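Local coordinates for protein dual function macrocyclase-peptidase POPB (Galerina marginata, PDB 5N4B) that processes amanitin-type toxin precursors as a prolyl oligopeptidase of the serine protease type, cutting after proline and macrocyclizing the peptide, at residues Ile512-Phe515 against Leu516-Gly520; Val605-Leu608 against Leu609-His612; Asn708-Asp711 against Ala712-Trp716; Glu43-Asp46 against Glu47-Lys50. The protein carries 1 engineered substitution. All coordinates share one frame; numbering follows the deposited sequence.

Contact 1: residues Ile512-Phe515 against Leu516-Gly520; sequences ILTF and LQTYG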
ATOM      1  N   ILE A 512       8.031  12.280 -10.104  1.00  9.24           N
ATOM      2  CA  ILE A 512       7.212  12.264 -11.307  1.00 10.22           C
ATOM      3  C   ILE A 512       7.069  13.672 -11.855  1.00 10.43           C
ATOM      4  O   ILE A 512       7.246  13.886 -13.062  1.00 10.13           O
ATOM      5  CB  ILE A 512       5.862  11.576 -11.067  1.00 10.92           C
ATOM      6  CG1 ILE A 512       6.130  10.090 -10.812  1.00 14.53           C
ATOM      7  CG2 ILE A 512       4.960  11.769 -12.274  1.00 15.19           C
ATOM      8  CD1 ILE A 512       4.937   9.254 -10.346  1.00 17.94           C
ATOM      9  N   LEU A 513       6.739  14.658 -11.018  1.00  8.26           N
ATOM     10  CA  LEU A 513       6.590  16.014 -11.548  1.00  9.52           C
ATOM     11  C   LEU A 513       7.880  16.513 -12.181  1.00  9.08           C
ATOM     12  O   LEU A 513       7.859  17.194 -13.199  1.00 10.36           O
ATOM     13  CB  LEU A 513       6.110  16.990 -10.460  1.00 11.05           C
ATOM     14  CG  LEU A 513       4.729  16.657  -9.879  1.00 11.73           C
ATOM     15  CD1 LEU A 513       4.348  17.725  -8.882  1.00 12.34           C
ATOM     16  CD2 LEU A 513       3.636  16.489 -10.936  1.00 10.03           C
ATOM     17  N   THR A 514       9.015  16.193 -11.587  1.00  9.90           N
ATOM     18  CA  THR A 514      10.292  16.590 -12.171  1.00 10.13           C
ATOM     19  C   THR A 514      10.469  15.961 -13.548  1.00 10.36           C
ATOM     20  O   THR A 514      10.895  16.635 -14.488  1.00 11.38           O
ATOM     21  CB  THR A 514      11.404  16.174 -11.219  1.00 11.16           C
ATOM     22  OG1 THR A 514      11.279  16.907 -10.004  1.00 12.19           O
ATOM     23  CG2 THR A 514      12.760  16.487 -11.797  1.00 14.62           C
ATOM     24  N   PHE A 515      10.140  14.686 -13.696  1.00 10.62           N
ATOM     25  CA  PHE A 515      10.207  14.063 -15.007  1.00 10.88           C
ATOM     26  C   PHE A 515       9.302  14.773 -16.005  1.00 10.54           C
ATOM     27  O   PHE A 515       9.699  15.051 -17.143  1.00 11.67           O
ATOM     28  CB  PHE A 515       9.816  12.601 -14.897  1.00 10.20           C
ATOM     29  CG  PHE A 515       9.973  11.793 -16.158  1.00 11.45           C
ATOM     30  CD1 PHE A 515       8.945  11.741 -17.074  1.00 13.51           C
ATOM     31  CD2 PHE A 515      11.149  11.122 -16.419  1.00 11.84           C
ATOM     32  CE1 PHE A 515       9.067  11.004 -18.217  1.00 13.03           C
ATOM     33  CE2 PHE A 515      11.272  10.373 -17.560  1.00 12.67           C
ATOM     34  CZ  PHE A 515      10.247  10.321 -18.465  1.00 13.63           C
ATOM     35  N   LEU A 516       8.086  15.099 -15.592  1.00 10.28           N
ATOM     36  CA  LEU A 516       7.146  15.746 -16.499  1.00 10.48           C
ATOM     37  C   LEU A 516       7.691  17.076 -16.981  1.00 12.33           C
ATOM     38  O   LEU A 516       7.587  17.417 -18.169  1.00 13.54           O
ATOM     39  CB  LEU A 516       5.782  15.960 -15.822  1.00 11.77           C
ATOM     40  CG  LEU A 516       5.070  14.709 -15.268  1.00 11.47           C
ATOM     41  CD1 LEU A 516       3.678  15.050 -14.864  1.00 11.90           C
ATOM     42  CD2 LEU A 516       5.066  13.561 -16.225  1.00 11.55           C
ATOM     43  N   GLN A 517       8.223  17.865 -16.072  1.00 10.88           N
ATOM     44  CA  GLN A 517       8.797  19.153 -16.440  1.00 11.66           C
ATOM     45  C   GLN A 517      10.050  18.997 -17.285  1.00 12.58           C
ATOM     46  O   GLN A 517      10.217  19.713 -18.273  1.00 16.26           O
ATOM     47  CB  GLN A 517       9.070  19.963 -15.178  1.00 13.89           C
ATOM     48  CG  GLN A 517       9.560  21.374 -15.458  1.00 15.96           C
ATOM     49  CD  GLN A 517       9.622  22.274 -14.246  1.00 16.59           C
ATOM     50  OE1 GLN A 517       9.171  21.953 -13.179  1.00 17.86           O
ATOM     51  NE2 GLN A 517      10.254  23.418 -14.430  1.00 22.98           N
ATOM     52  N   THR A 518      10.901  18.050 -16.967  1.00 11.56           N
ATOM     53  CA  THR A 518      12.162  17.886 -17.674  1.00 12.40           C
ATOM     54  C   THR A 518      11.938  17.515 -19.124  1.00 13.57           C
ATOM     55  O   THR A 518      12.649  17.979 -20.015  1.00 16.95           O
ATOM     56  CB  THR A 518      12.981  16.804 -16.964  1.00 14.15           C
ATOM     57  OG1 THR A 518      13.354  17.271 -15.639  1.00 15.06           O
ATOM     58  CG2 THR A 518      14.249  16.458 -17.709  1.00 14.51           C
ATOM     59  N   TYR A 519      10.976  16.668 -19.382  1.00 13.16           N
ATOM     60  CA  TYR A 519      10.771  16.102 -20.695  1.00 13.83           C
ATOM     61  C   TYR A 519       9.492  16.566 -21.371  1.00 13.68           C
ATOM     62  O   TYR A 519       9.278  16.196 -22.551  1.00 16.21           O
ATOM     63  CB  TYR A 519      10.787  14.575 -20.596  1.00 13.32           C
ATOM     64  CG  TYR A 519      12.113  13.992 -20.238  1.00 14.02           C
ATOM     65  CD1 TYR A 519      13.176  14.017 -21.150  1.00 14.53           C
ATOM     66  CD2 TYR A 519      12.297  13.337 -19.039  1.00 13.81           C
ATOM     67  CE1 TYR A 519      14.394  13.446 -20.840  1.00 14.18           C
ATOM     68  CE2 TYR A 519      13.497  12.747 -18.746  1.00 13.78           C
ATOM     69  CZ  TYR A 519      14.529  12.806 -19.654  1.00 13.52           C
ATOM     70  OH  TYR A 519      15.722  12.181 -19.311  1.00 16.52           O
ATOM     71  N   GLY A 520       8.645  17.346 -20.718  1.00 14.41           N
ATOM     72  CA  GLY A 520       7.389  17.717 -21.365  1.00 14.28           C
ATOM     73  C   GLY A 520       6.493  16.506 -21.529  1.00 14.99           C
ATOM     74  O   GLY A 520       5.764  16.395 -22.535  1.00 17.28           O
TER

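Contact 2: residues Val605-Leu608 against Leu609-His612; sequences VADL and LKFH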
ATOM      1  N   VAL A 605       3.528 -10.166 -10.054  1.00 11.30           N
ATOM      2  CA  VAL A 605       3.081 -11.550 -10.249  1.00 10.58           C
ATOM      3  C   VAL A 605       3.124 -11.820 -11.752  1.00 11.55           C
ATOM      4  O   VAL A 605       2.848 -10.929 -12.560  1.00 12.06           O
ATOM      5  CB  VAL A 605       1.660 -11.728  -9.697  1.00 11.48           C
ATOM      6  CG1 VAL A 605       1.096 -13.058 -10.030  1.00 14.59           C
ATOM      7  CG2 VAL A 605       1.643 -11.465  -8.196  1.00 16.57           C
ATOM      8  N   ALA A 606       3.493 -13.037 -12.151  1.00 12.04           N
ATOM      9  CA  ALA A 606       3.539 -13.383 -13.577  1.00 11.50           C
ATOM     10  C   ALA A 606       3.242 -14.842 -13.869  1.00 12.55           C
ATOM     11  O   ALA A 606       2.804 -15.160 -14.997  1.00 13.05           O
ATOM     12  CB  ALA A 606       4.889 -13.017 -14.190  1.00 11.59           C
ATOM     13  N   ASP A 607       3.473 -15.735 -12.910  1.00 12.93           N
ATOM     14  CA  ASP A 607       3.132 -17.152 -13.061  1.00 12.88           C
ATOM     15  C   ASP A 607       1.784 -17.314 -12.366  1.00 14.68           C
ATOM     16  O   ASP A 607       1.702 -17.528 -11.156  1.00 14.39           O
ATOM     17  CB  ASP A 607       4.212 -18.047 -12.493  1.00 13.51           C
ATOM     18  CG  ASP A 607       3.884 -19.508 -12.675  1.00 16.30           C
ATOM     19  OD1 ASP A 607       2.706 -19.853 -12.918  1.00 15.39           O
ATOM     20  OD2 ASP A 607       4.816 -20.341 -12.541  1.00 17.64           O
ATOM     21  N   LEU A 608       0.701 -17.160 -13.126  1.00 13.90           N
ATOM     22  CA  LEU A 608      -0.632 -17.251 -12.538  1.00 14.38           C
ATOM     23  C   LEU A 608      -1.111 -18.696 -12.386  1.00 13.05           C
ATOM     24  O   LEU A 608      -2.215 -18.913 -11.867  1.00 15.06           O
ATOM     25  CB  LEU A 608      -1.659 -16.470 -13.345  1.00 14.83           C
ATOM     26  CG  LEU A 608      -1.735 -14.988 -13.200  1.00 17.17           C
ATOM     27  CD1 LEU A 608      -2.929 -14.478 -14.002  1.00 15.39           C
ATOM     28  CD2 LEU A 608      -1.895 -14.553 -11.756  1.00 14.35           C
ATOM     29  N   LEU A 609      -0.313 -19.682 -12.808  1.00 13.85           N
ATOM     30  CA  LEU A 609      -0.629 -21.074 -12.519  1.00 15.13           C
ATOM     31  C   LEU A 609      -0.074 -21.553 -11.191  1.00 16.44           C
ATOM     32  O   LEU A 609      -0.623 -22.497 -10.625  1.00 19.14           O
ATOM     33  CB  LEU A 609      -0.164 -22.018 -13.634  1.00 14.72           C
ATOM     34  CG  LEU A 609      -0.815 -21.795 -14.984  1.00 15.53           C
ATOM     35  CD1 LEU A 609      -0.280 -22.785 -15.978  1.00 17.51           C
ATOM     36  CD2 LEU A 609      -2.303 -21.878 -14.896  1.00 17.78           C
ATOM     37  N   LYS A 610       0.952 -20.888 -10.646  1.00 16.00           N
ATOM     38  CA  LYS A 610       1.598 -21.350  -9.414  1.00 14.41           C
ATOM     39  C   LYS A 610       1.621 -20.297  -8.303  1.00 16.49           C
ATOM     40  O   LYS A 610       2.206 -20.555  -7.250  1.00 17.15           O
ATOM     41  CB  LYS A 610       3.028 -21.853  -9.706  1.00 16.60           C
ATOM     42  CG  LYS A 610       3.130 -23.068 -10.660  1.00 19.85           C
ATOM     43  CD  LYS A 610       4.593 -23.650 -10.777  1.00 18.81           C
ATOM     44  CE  LYS A 610       5.073 -24.278  -9.485  1.00 30.69           C
ATOM     45  NZ  LYS A 610       6.412 -24.981  -9.635  1.00 39.80           N
ATOM     46  N   PHE A 611       0.979 -19.148  -8.477  1.00 15.34           N
ATOM     47  CA  PHE A 611       1.098 -18.077  -7.490  1.00 13.62           C
ATOM     48  C   PHE A 611       0.652 -18.533  -6.102  1.00 14.75           C
ATOM     49  O   PHE A 611       1.153 -18.025  -5.093  1.00 16.20           O
ATOM     50  CB  PHE A 611       0.261 -16.851  -7.914  1.00 14.61           C
ATOM     51  CG  PHE A 611      -1.253 -17.087  -7.846  1.00 13.99           C
ATOM     52  CD1 PHE A 611      -1.938 -16.905  -6.671  1.00 14.66           C
ATOM     53  CD2 PHE A 611      -1.964 -17.537  -8.949  1.00 13.14           C
ATOM     54  CE1 PHE A 611      -3.302 -17.173  -6.562  1.00 15.85           C
ATOM     55  CE2 PHE A 611      -3.306 -17.824  -8.849  1.00 14.84           C
ATOM     56  CZ  PHE A 611      -3.997 -17.615  -7.665  1.00 15.10           C
ATOM     57  N   HIS A 612      -0.309 -19.455  -6.029  1.00 15.52           N
ATOM     58  CA  HIS A 612      -0.877 -19.876  -4.761  1.00 16.45           C
ATOM     59  C   HIS A 612      -0.005 -20.865  -4.014  1.00 18.91           C
ATOM     60  O   HIS A 612      -0.368 -21.234  -2.890  1.00 21.67           O
ATOM     61  CB  HIS A 612      -2.277 -20.434  -4.971  1.00 17.37           C
ATOM     62  CG  HIS A 612      -2.322 -21.631  -5.844  1.00 18.45           C
ATOM     63  ND1 HIS A 612      -1.708 -21.679  -7.075  1.00 18.30           N
ATOM     64  CD2 HIS A 612      -2.958 -22.819  -5.690  1.00 24.80           C
ATOM     65  CE1 HIS A 612      -1.908 -22.867  -7.622  1.00 18.81           C
ATOM     66  NE2 HIS A 612      -2.675 -23.571  -6.807  1.00 23.61           N
TER

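Contact 3: residues Asn708-Asp711 against Ala712-Trp716; sequences NVKD and AADKW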
ATOM      1  N   ASN A 708      16.745   4.517  -3.197  1.00 10.73           N
ATOM      2  CA  ASN A 708      15.476   4.831  -3.855  1.00 11.17           C
ATOM      3  C   ASN A 708      15.689   5.868  -4.954  1.00 10.81           C
ATOM      4  O   ASN A 708      15.164   5.738  -6.066  1.00 11.24           O
ATOM      5  CB  ASN A 708      14.438   5.277  -2.835  1.00 11.34           C
ATOM      6  CG  ASN A 708      13.810   4.104  -2.100  1.00 23.51           C
ATOM      7  OD1 ASN A 708      13.772   2.989  -2.613  1.00 27.03           O
ATOM      8  ND2 ASN A 708      13.299   4.359  -0.900  1.00 29.77           N
ATOM      9  N   VAL A 709      16.509   6.897  -4.691  1.00 10.50           N
ATOM     10  CA  VAL A 709      16.771   7.924  -5.714  1.00 10.62           C
ATOM     11  C   VAL A 709      17.504   7.330  -6.897  1.00 11.68           C
ATOM     12  O   VAL A 709      17.159   7.602  -8.068  1.00 11.38           O
ATOM     13  CB  VAL A 709      17.538   9.099  -5.081  1.00 12.05           C
ATOM     14  CG1 VAL A 709      18.104  10.011  -6.179  1.00 14.48           C
ATOM     15  CG2 VAL A 709      16.631   9.872  -4.112  1.00 13.41           C
ATOM     16  N   LYS A 710      18.516   6.510  -6.628  1.00 10.93           N
ATOM     17  CA  LYS A 710      19.287   5.895  -7.690  1.00 11.07           C
ATOM     18  C   LYS A 710      18.397   5.004  -8.531  1.00 12.12           C
ATOM     19  O   LYS A 710      18.449   5.051  -9.769  1.00 12.27           O
ATOM     20  CB  LYS A 710      20.444   5.106  -7.066  1.00 12.79           C
ATOM     21  CG  LYS A 710      21.487   4.626  -8.057  1.00 18.65           C
ATOM     22  CD  LYS A 710      21.187   3.270  -8.693  1.00 17.54           C
ATOM     23  CE  LYS A 710      22.350   2.804  -9.597  1.00 17.89           C
ATOM     24  NZ  LYS A 710      22.020   1.519 -10.282  1.00 19.37           N
ATOM     25  N   ASP A 711      17.546   4.214  -7.885  1.00 10.78           N
ATOM     26  CA  ASP A 711      16.652   3.323  -8.615  1.00 12.29           C
ATOM     27  C   ASP A 711      15.629   4.110  -9.423  1.00 12.29           C
ATOM     28  O   ASP A 711      15.313   3.719 -10.550  1.00 12.12           O
ATOM     29  CB  ASP A 711      15.942   2.368  -7.668  1.00 13.02           C
ATOM     30  CG  ASP A 711      16.866   1.251  -7.141  1.00 17.99           C
ATOM     31  OD1 ASP A 711      17.960   1.009  -7.706  1.00 21.37           O
ATOM     32  OD2 ASP A 711      16.482   0.708  -6.063  1.00 25.49           O
ATOM     33  N   ALA A 712      15.122   5.236  -8.900  1.00  9.90           N
ATOM     34  CA  ALA A 712      14.197   6.058  -9.666  1.00  9.87           C
ATOM     35  C   ALA A 712      14.875   6.616 -10.915  1.00  9.89           C
ATOM     36  O   ALA A 712      14.289   6.633 -12.006  1.00 10.66           O
ATOM     37  CB  ALA A 712      13.645   7.185  -8.787  1.00 10.43           C
ATOM     38  N   ALA A 713      16.112   7.079 -10.783  1.00  8.84           N
ATOM     39  CA  ALA A 713      16.807   7.598 -11.947  1.00 10.37           C
ATOM     40  C   ALA A 713      17.015   6.518 -13.004  1.00 10.77           C
ATOM     41  O   ALA A 713      16.886   6.779 -14.205  1.00 11.54           O
ATOM     42  CB  ALA A 713      18.134   8.210 -11.517  1.00 12.69           C
ATOM     43  N   ASP A 714      17.353   5.300 -12.585  1.00 10.22           N
ATOM     44  CA  ASP A 714      17.505   4.198 -13.545  1.00 10.90           C
ATOM     45  C   ASP A 714      16.190   3.925 -14.271  1.00 12.20           C
ATOM     46  O   ASP A 714      16.173   3.762 -15.492  1.00 12.67           O
ATOM     47  CB  ASP A 714      17.904   2.922 -12.813  1.00 11.96           C
ATOM     48  CG  ASP A 714      19.370   2.832 -12.435  1.00 14.51           C
ATOM     49  OD1 ASP A 714      20.155   3.668 -12.864  1.00 15.65           O
ATOM     50  OD2 ASP A 714      19.726   1.873 -11.680  1.00 17.21           O
ATOM     51  N   LYS A 715      15.094   3.857 -13.528  1.00 10.83           N
ATOM     52  CA  LYS A 715      13.791   3.518 -14.102  1.00  9.97           C
ATOM     53  C   LYS A 715      13.329   4.580 -15.090  1.00 10.38           C
ATOM     54  O   LYS A 715      12.994   4.286 -16.247  1.00  9.99           O
ATOM     55  CB  LYS A 715      12.739   3.376 -12.991  1.00 13.35           C
ATOM     56  CG  LYS A 715      11.339   3.390 -13.459  1.00 15.97           C
ATOM     57  CD  LYS A 715      10.401   2.965 -12.341  1.00 23.00           C
ATOM     58  CE  LYS A 715      10.088   4.051 -11.423  1.00 24.16           C
ATOM     59  NZ  LYS A 715       8.710   3.776 -10.799  1.00 27.77           N
ATOM     60  N   TRP A 716      13.305   5.840 -14.637  1.00  9.41           N
ATOM     61  CA  TRP A 716      12.782   6.902 -15.484  0.51  9.85           C
ATOM     62  C   TRP A 716      13.764   7.232 -16.601  1.00 10.54           C
ATOM     63  O   TRP A 716      13.350   7.593 -17.709  1.00 11.87           O
ATOM     64  CB  TRP A 716      12.416   8.141 -14.651  0.51 10.23           C
ATOM     65  CG  TRP A 716      11.358   7.878 -13.627  0.51 10.76           C
ATOM     66  CD1 TRP A 716      11.457   8.079 -12.271  0.51  9.09           C
ATOM     67  CD2 TRP A 716      10.052   7.337 -13.855  0.51 12.87           C
ATOM     68  NE1 TRP A 716      10.289   7.706 -11.658  0.51 12.77           N
ATOM     69  CE2 TRP A 716       9.417   7.224 -12.598  0.51  9.53           C
ATOM     70  CE3 TRP A 716       9.364   6.933 -15.000  0.51 14.01           C
ATOM     71  CZ2 TRP A 716       8.117   6.738 -12.452  0.51 13.83           C
ATOM     72  CZ3 TRP A 716       8.077   6.444 -14.857  0.51 20.03           C
ATOM     73  CH2 TRP A 716       7.462   6.357 -13.599  0.51 15.99           C
TER
HETATM   74  O   HOH W   1      20.911   5.815 -11.153  1.00 14.83           O

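Contact 4: residues Glu43-Asp46 against Glu47-Lys50; sequences ESTD and EVDK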
ATOM      1  N   GLU A  43      14.183 -21.450  -7.077  1.00 19.35           N
ATOM      2  CA  GLU A  43      15.026 -21.946  -6.009  1.00 19.47           C
ATOM      3  C   GLU A  43      16.146 -20.976  -5.698  1.00 22.37           C
ATOM      4  O   GLU A  43      16.391 -19.999  -6.416  1.00 24.03           O
ATOM      5  CB  GLU A  43      15.639 -23.283  -6.406  1.00 21.66           C
ATOM      6  CG  GLU A  43      14.669 -24.337  -6.896  1.00 23.04           C
ATOM      7  CD  GLU A  43      13.793 -24.979  -5.815  1.00 25.49           C
ATOM      8  OE1 GLU A  43      13.877 -24.573  -4.629  1.00 28.78           O
ATOM      9  OE2 GLU A  43      13.013 -25.886  -6.198  1.00 25.33           O
ATOM     10  N   SER A  44      16.872 -21.279  -4.632  1.00 22.47           N
ATOM     11  CA  SER A  44      18.024 -20.486  -4.260  1.00 24.28           C
ATOM     12  C   SER A  44      19.226 -21.416  -4.304  1.00 22.78           C
ATOM     13  O   SER A  44      19.320 -22.367  -3.508  1.00 27.37           O
ATOM     14  CB  SER A  44      17.839 -19.868  -2.879  1.00 29.30           C
ATOM     15  OG  SER A  44      19.033 -19.226  -2.485  1.00 38.41           O
ATOM     16  N   THR A  45      20.082 -21.209  -5.299  1.00 22.24           N
ATOM     17  CA  THR A  45      21.198 -22.107  -5.578  1.00 22.06           C
ATOM     18  C   THR A  45      22.343 -21.314  -6.200  1.00 24.03           C
ATOM     19  O   THR A  45      22.195 -20.164  -6.637  1.00 22.12           O
ATOM     20  CB  THR A  45      20.848 -23.218  -6.574  1.00 24.37           C
ATOM     21  OG1 THR A  45      20.676 -22.618  -7.864  1.00 22.25           O
ATOM     22  CG2 THR A  45      19.613 -23.989  -6.192  1.00 25.55           C
ATOM     23  N   ASP A  46      23.497 -21.958  -6.318  1.00 23.17           N
ATOM     24  CA  ASP A  46      24.607 -21.261  -6.938  0.55 25.05           C
ATOM     25  C   ASP A  46      24.304 -20.973  -8.417  1.00 25.66           C
ATOM     26  O   ASP A  46      24.691 -19.911  -8.924  1.00 24.05           O
ATOM     27  CB  ASP A  46      25.914 -22.045  -6.730  0.55 26.74           C
ATOM     28  CG  ASP A  46      26.416 -22.017  -5.267  0.55 30.43           C
ATOM     29  OD1 ASP A  46      25.984 -21.156  -4.472  0.55 35.43           O
ATOM     30  OD2 ASP A  46      27.294 -22.835  -4.910  0.55 34.84           O
ATOM     31  N   GLU A  47      23.586 -21.876  -9.115  1.00 22.04           N
ATOM     32  CA  GLU A  47      23.222 -21.646 -10.509  1.00 23.29           C
ATOM     33  C   GLU A  47      22.280 -20.446 -10.627  1.00 20.73           C
ATOM     34  O   GLU A  47      22.388 -19.647 -11.570  1.00 21.78           O
ATOM     35  CB  GLU A  47      22.552 -22.894 -11.108  1.00 23.82           C
ATOM     36  CG  GLU A  47      22.211 -22.823 -12.589  1.00 29.25           C
ATOM     37  CD  GLU A  47      21.332 -23.991 -13.084  1.00 27.73           C
ATOM     38  OE1 GLU A  47      20.659 -24.669 -12.251  1.00 26.13           O
ATOM     39  OE2 GLU A  47      21.252 -24.187 -14.322  1.00 29.02           O
ATOM     40  N   VAL A  48      21.336 -20.305  -9.704  1.00 20.01           N
ATOM     41  CA  VAL A  48      20.457 -19.134  -9.737  1.00 19.27           C
ATOM     42  C   VAL A  48      21.248 -17.856  -9.459  1.00 20.70           C
ATOM     43  O   VAL A  48      21.039 -16.834 -10.121  1.00 18.18           O
ATOM     44  CB  VAL A  48      19.274 -19.309  -8.781  1.00 20.39           C
ATOM     45  CG1 VAL A  48      18.461 -18.010  -8.711  1.00 20.91           C
ATOM     46  CG2 VAL A  48      18.396 -20.475  -9.204  1.00 20.01           C
ATOM     47  N   ASP A  49      22.197 -17.903  -8.518  1.00 20.43           N
ATOM     48  CA  ASP A  49      23.028 -16.736  -8.231  1.00 21.39           C
ATOM     49  C   ASP A  49      23.839 -16.315  -9.452  1.00 20.12           C
ATOM     50  O   ASP A  49      23.997 -15.116  -9.717  1.00 20.69           O
ATOM     51  CB  ASP A  49      23.985 -17.040  -7.090  1.00 21.68           C
ATOM     52  CG  ASP A  49      23.304 -17.183  -5.745  1.00 30.00           C
ATOM     53  OD1 ASP A  49      22.146 -16.763  -5.554  1.00 31.26           O
ATOM     54  OD2 ASP A  49      23.984 -17.709  -4.838  1.00 37.17           O
ATOM     55  N   LYS A  50      24.376 -17.274 -10.200  1.00 20.09           N
ATOM     56  CA  LYS A  50      25.121 -16.932 -11.411  1.00 22.39           C
ATOM     57  C   LYS A  50      24.204 -16.255 -12.419  1.00 20.78           C
ATOM     58  O   LYS A  50      24.590 -15.281 -13.080  1.00 20.11           O
ATOM     59  CB  LYS A  50      25.800 -18.148 -12.037  1.00 27.04           C
ATOM     60  CG  LYS A  50      27.036 -18.622 -11.268  1.00 42.45           C
ATOM     61  CD  LYS A  50      27.638 -19.907 -11.873  1.00 51.99           C
ATOM     62  CE  LYS A  50      28.753 -20.472 -10.979  1.00 56.91           C
ATOM     63  NZ  LYS A  50      29.331 -21.748 -11.522  1.00 63.20           N
TER
HETATM   64  O   HOH W   2      20.073 -18.209  -5.199  1.00 23.47           O
HETATM   65  O   HOH W   3      19.774 -24.410  -9.714  1.00 15.08           O
HETATM   66  O   HOH W   4      26.508 -18.571  -5.075  1.00 35.94           O

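Contact 1: residues Ile512-Phe515 against Leu516-Gly520
Leu516, Gln517, Thr518 and Tyr519 direct their backbone N-H groups four residues back to the carbonyl oxygens of Ile512, Leu513, Thr514 and Phe515, the regular ladder of an alpha helix, with Leu516 N 2.9 Å from Ile512 O. One rung is doubled. Besides the backbone N of Thr518, Thr514 O receives the Thr518 hydroxyl, OG1 lying 2.8 Å from Thr514 O and 42° above the carbonyl plane. That reach comes from a chi1 of -66° in Thr518, which sets OG1 opposite its own carbonyl carbon and turned back along the helix; the hydroxyl of Thr514 likewise bonds to Pro510 O. The helix belongs to the beta-alpha-beta unit running from strand 492-495 to strand 522-526 of the alpha/beta-hydrolase domain. Its Leu513 and Leu516 side chains rest on Val479 of the central sheet, whereas Thr514 and Tyr519 meet Phe76 and Leu72 of helix 68-80. Leu516 connects its neighbours: its CG runs beside Ile512 CG2 at 4.2 Å, and its CD1 meets Leu513 CD2 at the same distance. On another flank Tyr519 CD2 stands 3.4 Å above the plane of the Phe515 ring, displaced toward the rim. The two rings are inclined by 53°, and their closest carbons, Phe515 CE2 and Tyr519 CE2, are 3.5 Å apart. Thr518 CG2 lies over the centre of one face of the Tyr519 ring. At Gly520 the chain leaves the helix with a positive phi, while Gly520 N still makes a weak bond to Leu516 O.

Contact 2: residues Val605-Leu608 against Leu609-His612
Asp607 reaches forward with its carboxylate over the turn formed by Leu608, Leu609 and Lys610. From CB, with CG opposite the backbone N (chi1 -179°), the side chain heads toward the following residues, and CG comes within 3.9 Å of Lys610 CB. At the tip, OD1 of Asp607 accepts two weak bonds, from Leu609 N at 3.0 Å and from Lys610 N at 3.1 Å; both are bent, near 130° at the hydrogen. The same Lys610 N also makes a weak bond of 3.5 Å to Asp607 O. OD2 lies against the start of the lysine chain, 3.7 Å from Lys610 CB and CG, but its salt bridge is with Lys672. The Lys610 amine goes instead to Glu42, which puts Lys610 NZ 5.7 Å from Asp607 OD2. Past the turn, Phe611 presents its ring edge to the Leu608 carbonyl, CD2 being 3.2 Å from Leu608 O, a buried oxygen with no polar partner in the model. Leu608 CD2 approaches Phe611 CD2 from off the ring plane, and Tyr624 meets the Phe611 ring edge-to-face. Asp607 N is held by His669 and Leu608 N by Ser640. The arrangement is an Asx turn laid over a beta turn, in the loop after strand 598-602 of the alpha/beta-hydrolase sheet; the Val605 side chain at its start lies about 6 Å from that of Ala578, the engineered residue at the catalytic nucleophile position.

Contact 3: residues Asn708-Asp711 against Ala712-Trp716
Asp711, Ala712 and Asp714 lie within one turn of helix 705-722, the last helix of the alpha/beta-hydrolase domain, and the bonds from each N-H to the carbonyl four residues earlier bring them against the neighbouring turn. Ala712 N bonds to Asn708 O at 2.9 Å, and its methyl carbon CB sits 3.4 Å from the same Asn708 O and also meets Ile511 of helix 510-519. Asp711 contributes its carbonyl, which takes Lys715 N at 3.0 Å. Asp714 bonds through N to Lys710 O, and its carboxylate receives the side chain of Lys710, four residues earlier. With CG opposite its backbone N the Lys710 chain bends at chi2 (-88°), passes CD and CE along the Asp714 carboxylate, and delivers NZ 2.7 Å from Asp714 OD2 as a salt bridge on the syn lone pair. Gln60 is a second partner of that amine. Asp711 OD1 and Asp714 OD2 are 4.4 Å apart, and Lys691 forms salt bridges with both, which probably offsets the repulsion between two acids one turn apart; Asp711 OD2 is paired with Lys703. The other oxygen of Asp714 is tied to the backbone by a water, which donates to OD1 of Asp714 at 2.8 Å and to the carbonyl O of Lys710 at 2.9 Å.

Contact 4: residues Glu43-Asp46 against Glu47-Lys50
Glu43 touches Val48 through its backbone, its carbonyl O lying 3.5 Å from Val48 CG2, so that the valine methyls tuck under the chain as it approaches the helix; Trp40 packs on the same valine. Ser44 joins through solvent: a water shared with its OG donates to both Thr45 O and Asp49 OD1. Thr45 carries the contact. A chi1 of 70° places OG1 between its own backbone N and carbonyl carbon, facing the N-H of Val48 in the first turn, and OG1 accepts from Val48 N at 3.0 Å in a nearly straight bond (166° at the hydrogen). A second water lies 2.7 Å from Thr45 OG1 and donates to Glu47 OE1, while Glu47 OE2 is engaged by Arg16. The Thr45 carbonyl begins the ladder, with Asp49 N 2.9 Å from Thr45 O. Asp46 follows suit, its O bonded to Lys50 N. The Asp46 side chain has two conformers, so its approach to the Asp49 carboxylate, and the water that would bridge the two acids in one of them, remain doubtful. With Glu47, these acids gather negative charge near the amino end of the helix, where its dipole would be expected to favour them. The whole is a threonine N-cap at the start of helix 46-64, on the protein surface.

In the fold
From the N terminus, contact 4 comes first, then contacts 1, 2 and 3; each is local to one turn or helix, so none closes a long loop and none nests within or crosses another. The helix begun in contact 4 carries Gln60 further along, which meets Lys710 of contact 3, while Glu42, just before contact 4, pairs with Lys610 of contact 2: the N-terminal segment is thereby tied to the hydrolase domain at two places. Contacts 1 and 3 touch directly, Phe515 CE2 lying 3.5 Å from Trp716 O, and helix 68-80 packs against both. Contact 2 lies far from contact 1, their centres 35 Å apart, and nearer contact 4, with nearest atoms about 7 Å apart; its Val605 is close to the catalytic residues.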